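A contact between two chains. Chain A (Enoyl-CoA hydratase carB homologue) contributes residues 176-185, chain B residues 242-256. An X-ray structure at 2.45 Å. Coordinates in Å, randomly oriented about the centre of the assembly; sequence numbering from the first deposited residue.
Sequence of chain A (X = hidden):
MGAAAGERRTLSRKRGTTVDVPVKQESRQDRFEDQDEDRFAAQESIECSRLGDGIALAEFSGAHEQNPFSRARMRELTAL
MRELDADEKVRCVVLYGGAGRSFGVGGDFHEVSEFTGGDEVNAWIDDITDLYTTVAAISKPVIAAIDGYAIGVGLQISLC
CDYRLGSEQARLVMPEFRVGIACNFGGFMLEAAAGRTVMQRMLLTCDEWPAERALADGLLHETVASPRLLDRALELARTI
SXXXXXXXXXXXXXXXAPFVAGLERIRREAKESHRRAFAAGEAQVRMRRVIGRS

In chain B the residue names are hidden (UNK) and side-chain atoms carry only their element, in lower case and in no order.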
# COMPACT_ATOMS: atom_id res chain seq x y z
N GLU A 176 0.98 20.74 6.61
CA GLU A 176 1.46 20.74 8.01
C GLU A 176 2.91 21.24 8.21
O GLU A 176 3.13 22.08 9.09
CB GLU A 176 1.29 19.36 8.65
CG GLU A 176 -0.07 19.14 9.28
CD GLU A 176 -1.19 18.71 8.35
OE1 GLU A 176 -1.02 18.80 7.12
OE2 GLU A 176 -2.25 18.30 8.88
N PHE A 177 3.86 20.75 7.39
CA PHE A 177 5.27 21.14 7.45
C PHE A 177 5.50 22.61 7.09
O PHE A 177 6.23 23.30 7.80
CB PHE A 177 6.17 20.22 6.60
CG PHE A 177 6.37 18.81 7.11
CD1 PHE A 177 6.96 17.84 6.31
CD2 PHE A 177 5.98 18.46 8.40
CE1 PHE A 177 7.15 16.55 6.79
CE2 PHE A 177 6.18 17.17 8.88
CZ PHE A 177 6.77 16.22 8.07
N ARG A 178 4.86 23.09 6.01
CA ARG A 178 4.93 24.50 5.58
C ARG A 178 4.39 25.41 6.70
O ARG A 178 5.01 26.42 7.02
CB ARG A 178 4.15 24.71 4.26
CG ARG A 178 4.16 26.16 3.76
CD ARG A 178 4.03 26.29 2.25
NE ARG A 178 2.73 25.82 1.78
CZ ARG A 178 2.53 25.13 0.66
NH1 ARG A 178 3.56 24.83 -0.13
NH2 ARG A 178 1.32 24.73 0.32
N VAL A 179 3.29 24.98 7.34
CA VAL A 179 2.61 25.66 8.44
C VAL A 179 3.42 25.54 9.76
O VAL A 179 3.19 26.32 10.69
CB VAL A 179 1.15 25.12 8.52
CG1 VAL A 179 0.48 25.40 9.87
CG2 VAL A 179 0.31 25.69 7.39
N GLY A 180 4.36 24.61 9.81
CA GLY A 180 5.26 24.43 10.96
C GLY A 180 4.76 23.53 12.07
O GLY A 180 5.23 23.63 13.20
N ILE A 181 3.82 22.64 11.75
CA ILE A 181 3.28 21.69 12.73
C ILE A 181 3.56 20.24 12.29
O ILE A 181 3.77 19.99 11.10
CB ILE A 181 1.78 21.97 13.03
CG1 ILE A 181 0.88 21.79 11.78
CG2 ILE A 181 1.59 23.36 13.68
CD1 ILE A 181 -0.63 21.71 12.05
N ALA A 182 3.59 19.30 13.25
CA ALA A 182 3.82 17.88 12.99
C ALA A 182 2.71 17.21 12.13
O ALA A 182 1.62 17.76 11.98
CB ALA A 182 4.03 17.13 14.29
N CYS A 183 3.01 16.04 11.54
CA CYS A 183 2.03 15.35 10.70
C CYS A 183 2.03 13.82 10.88
O CYS A 183 2.10 13.06 9.90
CB CYS A 183 2.20 15.75 9.24
SG CYS A 183 0.74 15.41 8.22
N ASN A 184 1.89 13.38 12.14
CA ASN A 184 1.85 11.97 12.52
C ASN A 184 0.64 11.27 11.92
O ASN A 184 0.79 10.20 11.33
CB ASN A 184 1.83 11.83 14.06
CG ASN A 184 2.94 12.57 14.74
OD1 ASN A 184 2.96 13.80 14.78
ND2 ASN A 184 3.89 11.83 15.29
N PHE A 185 -0.54 11.88 12.09
CA PHE A 185 -1.80 11.37 11.58
C PHE A 185 -1.85 11.41 10.06
O PHE A 185 -2.19 10.40 9.44
CB PHE A 185 -2.97 12.14 12.19
CG PHE A 185 -3.37 11.66 13.56
CD1 PHE A 185 -3.17 12.46 14.68
CD2 PHE A 185 -3.93 10.40 13.74
CE1 PHE A 185 -3.55 12.01 15.96
CE2 PHE A 185 -4.31 9.95 15.01
CZ PHE A 185 -4.10 10.76 16.11
N UNK B 242 13.67 24.70 4.67
CA UNK B 242 12.92 25.92 4.97
C UNK B 242 11.77 25.74 5.93
O UNK B 242 11.21 26.73 6.43
N UNK B 243 11.38 24.47 6.20
CA UNK B 243 10.30 24.14 7.13
C UNK B 243 10.86 24.16 8.53
O UNK B 243 12.05 23.91 8.72
c UNK B 243 9.28 21.20 4.91
c UNK B 243 9.76 22.72 6.87
c UNK B 243 7.86 23.17 3.59
c UNK B 243 9.18 22.46 5.50
c UNK B 243 8.00 21.92 3.01
o UNK B 243 7.43 21.66 1.79
c UNK B 243 8.44 23.43 4.83
c UNK B 243 8.71 20.93 3.67
N UNK B 244 9.98 24.41 9.53
CA UNK B 244 10.33 24.39 10.95
C UNK B 244 10.86 22.99 11.24
O UNK B 244 10.17 22.01 10.99
c UNK B 244 9.40 24.86 13.29
c UNK B 244 9.09 24.75 11.80
o UNK B 244 8.53 25.98 11.32
N UNK B 245 12.13 22.91 11.67
CA UNK B 245 12.84 21.68 11.96
C UNK B 245 12.12 20.74 12.93
O UNK B 245 12.04 19.56 12.64
c UNK B 245 14.24 21.98 12.46
N UNK B 246 11.56 21.27 14.04
CA UNK B 246 10.85 20.46 15.06
C UNK B 246 9.63 19.74 14.52
O UNK B 246 9.36 18.63 14.96
o UNK B 246 13.08 23.72 17.41
o UNK B 246 11.96 23.62 15.51
c UNK B 246 11.67 21.83 17.09
c UNK B 246 12.28 23.15 16.63
c UNK B 246 10.48 21.30 16.31
N UNK B 247 8.92 20.36 13.57
CA UNK B 247 7.75 19.80 12.91
C UNK B 247 8.15 18.57 12.08
O UNK B 247 7.51 17.52 12.19
c UNK B 247 7.11 20.84 12.00
N UNK B 248 9.22 18.71 11.29
CA UNK B 248 9.76 17.69 10.39
C UNK B 248 10.43 16.56 11.15
O UNK B 248 10.12 15.39 10.92
c UNK B 248 11.22 17.27 8.35
c UNK B 248 10.72 18.32 9.33
c UNK B 248 10.06 19.47 8.58
N UNK B 249 11.36 16.92 12.04
CA UNK B 249 12.17 16.01 12.84
C UNK B 249 11.37 15.22 13.89
O UNK B 249 11.80 14.12 14.25
c UNK B 249 14.34 17.23 12.38
c UNK B 249 13.37 16.73 13.46
o UNK B 249 15.87 18.04 14.05
c UNK B 249 15.46 18.10 12.89
n UNK B 249 16.01 18.90 12.00
N UNK B 250 10.22 15.73 14.35
CA UNK B 250 9.42 14.96 15.31
C UNK B 250 8.44 14.02 14.57
O UNK B 250 7.93 13.08 15.18
o UNK B 250 7.67 16.63 15.70
c UNK B 250 8.70 15.87 16.31
N UNK B 251 8.22 14.25 13.26
CA UNK B 251 7.31 13.45 12.42
C UNK B 251 7.98 12.24 11.77
O UNK B 251 7.46 11.13 11.86
c UNK B 251 6.62 14.36 11.39
c UNK B 251 5.64 13.63 10.49
o UNK B 251 5.92 15.39 12.08
N UNK B 252 9.12 12.46 11.09
CA UNK B 252 9.87 11.47 10.33
C UNK B 252 10.15 10.14 11.10
O UNK B 252 9.77 9.10 10.56
n UNK B 252 15.15 9.10 8.34
c UNK B 252 11.59 11.48 8.46
n UNK B 252 14.66 8.75 6.14
n UNK B 252 13.34 10.17 7.38
c UNK B 252 12.96 10.87 8.59
c UNK B 252 11.16 12.08 9.78
c UNK B 252 14.38 9.34 7.28
N UNK B 253 10.75 10.10 12.32
CA UNK B 253 10.94 8.80 13.00
C UNK B 253 9.63 8.08 13.38
O UNK B 253 9.61 6.85 13.43
c UNK B 253 11.78 9.15 14.24
c UNK B 253 11.28 11.20 13.16
c UNK B 253 12.32 10.50 13.98
N UNK B 254 8.56 8.85 13.64
CA UNK B 254 7.25 8.31 14.01
C UNK B 254 6.56 7.62 12.82
O UNK B 254 6.11 6.48 12.94
c UNK B 254 6.88 10.06 15.88
c UNK B 254 6.35 9.42 14.60
c UNK B 254 7.20 9.04 16.95
n UNK B 254 7.99 9.64 20.48
c UNK B 254 7.81 9.00 19.34
n UNK B 254 7.44 9.66 18.25
n UNK B 254 7.99 7.69 19.30
N UNK B 255 6.49 8.32 11.68
CA UNK B 255 5.89 7.84 10.43
C UNK B 255 6.65 6.62 9.90
O UNK B 255 6.04 5.71 9.33
c UNK B 255 4.76 10.04 9.79
c UNK B 255 5.56 8.52 7.98
c UNK B 255 5.82 9.01 9.40
N UNK B 256 7.97 6.57 10.16
CA UNK B 256 8.84 5.48 9.73
C UNK B 256 8.97 4.32 10.72
O UNK B 256 9.56 3.31 10.34
c UNK B 256 10.22 6.02 9.34
n UNK B 256 11.42 7.22 7.61
o UNK B 256 9.26 6.72 7.25
c UNK B 256 10.26 6.69 7.98

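Position 242 has no side-chain atoms and lies out of reach of the chain A stretch. It is G242(B).

Position 243 has one carbon leading to a six-carbon ring that bears one oxygen. The ring lies against F177(A) and R178(A). It is Y243(B). Its face receives CB of F177(A), which sits 3.9 Å from the centroid of the Y243(B) ring, a CH-pi contact.

Position 244 has one carbon carrying an oxygen and a carbon, with the oxygen 3.6 Å from CA of G180(A). It is T244(B), at the N-cap position, although its side chain makes no capping bond.

Position 245 has a single carbon, out of reach of the chain A stretch. It is A245(B).

Position 246 has three carbons, the third carrying two oxygens. It makes no contact here. The carboxylate marks E246(B).

Position 247 has one carbon, pointing toward chain A. This CB lies 3.6 Å from O of G180(A) and 3.6 Å from O of I181(A). It is A247(B). The small side chain suits the close backbones: the CA atoms of A182(A) and A247(B) are 4.4 Å apart.

Position 248 has one carbon carrying two carbons, and lies against the ring of F177(A). It is V248(B). Its CG2 is 4.1 Å from the centroid of the F177(A) ring, over the face.

Position 249 has three carbons, the third carrying one oxygen and one nitrogen. It points away from chain A. It is Q249(B).

Position 250 has one carbon and one oxygen, near A182(A). It is S250(B). Its OG donates to O of E246(B) at 2.7 Å, a bond within the helix.

Position 251 has one carbon carrying an oxygen and a carbon, and points toward chain A. The oxygen meets a backbone NH. It is T251(B). N of C183(A) donates to OG1 of T251(B) at 3.0 Å. That OG1 in turn donates to O of A247(B) at 2.7 Å.

Position 252 has three carbons, a nitrogen, then a carbon with two more nitrogens. This guanidinium chain leads away from chain A's stretch. It is R252(B), hydrogen-bonded elsewhere in the structure.

Position 253 has three carbons closing a ring onto the backbone N. It is P253(B). Its N has no hydrogen to give, and the helix is kinked here.

Position 254 again has three carbons, a nitrogen and a carbon with two nitrogens. Its CB lies 3.5 Å from ND2 of N184(A), while the chain's end leads away. It is R254(B).

Position 255 has one carbon carrying two carbons, one of them 4.0 Å from O of C183(A). It is V255(B).

Position 256 has two carbons, the second carrying oxygen and nitrogen. It is N256(B), out of reach.

The contact joins packing to one hydrogen bond. F177(A) packs with Y243(B), A247(B) and V248(B). Beyond it, T251(B) links the C183(A) backbone to its own helix. G180(A), with positive phi, leaves room for T244(B); an ideal CB there would clash with OG1.

Chain B 242-256: GYTAEAVQSTRPRVN
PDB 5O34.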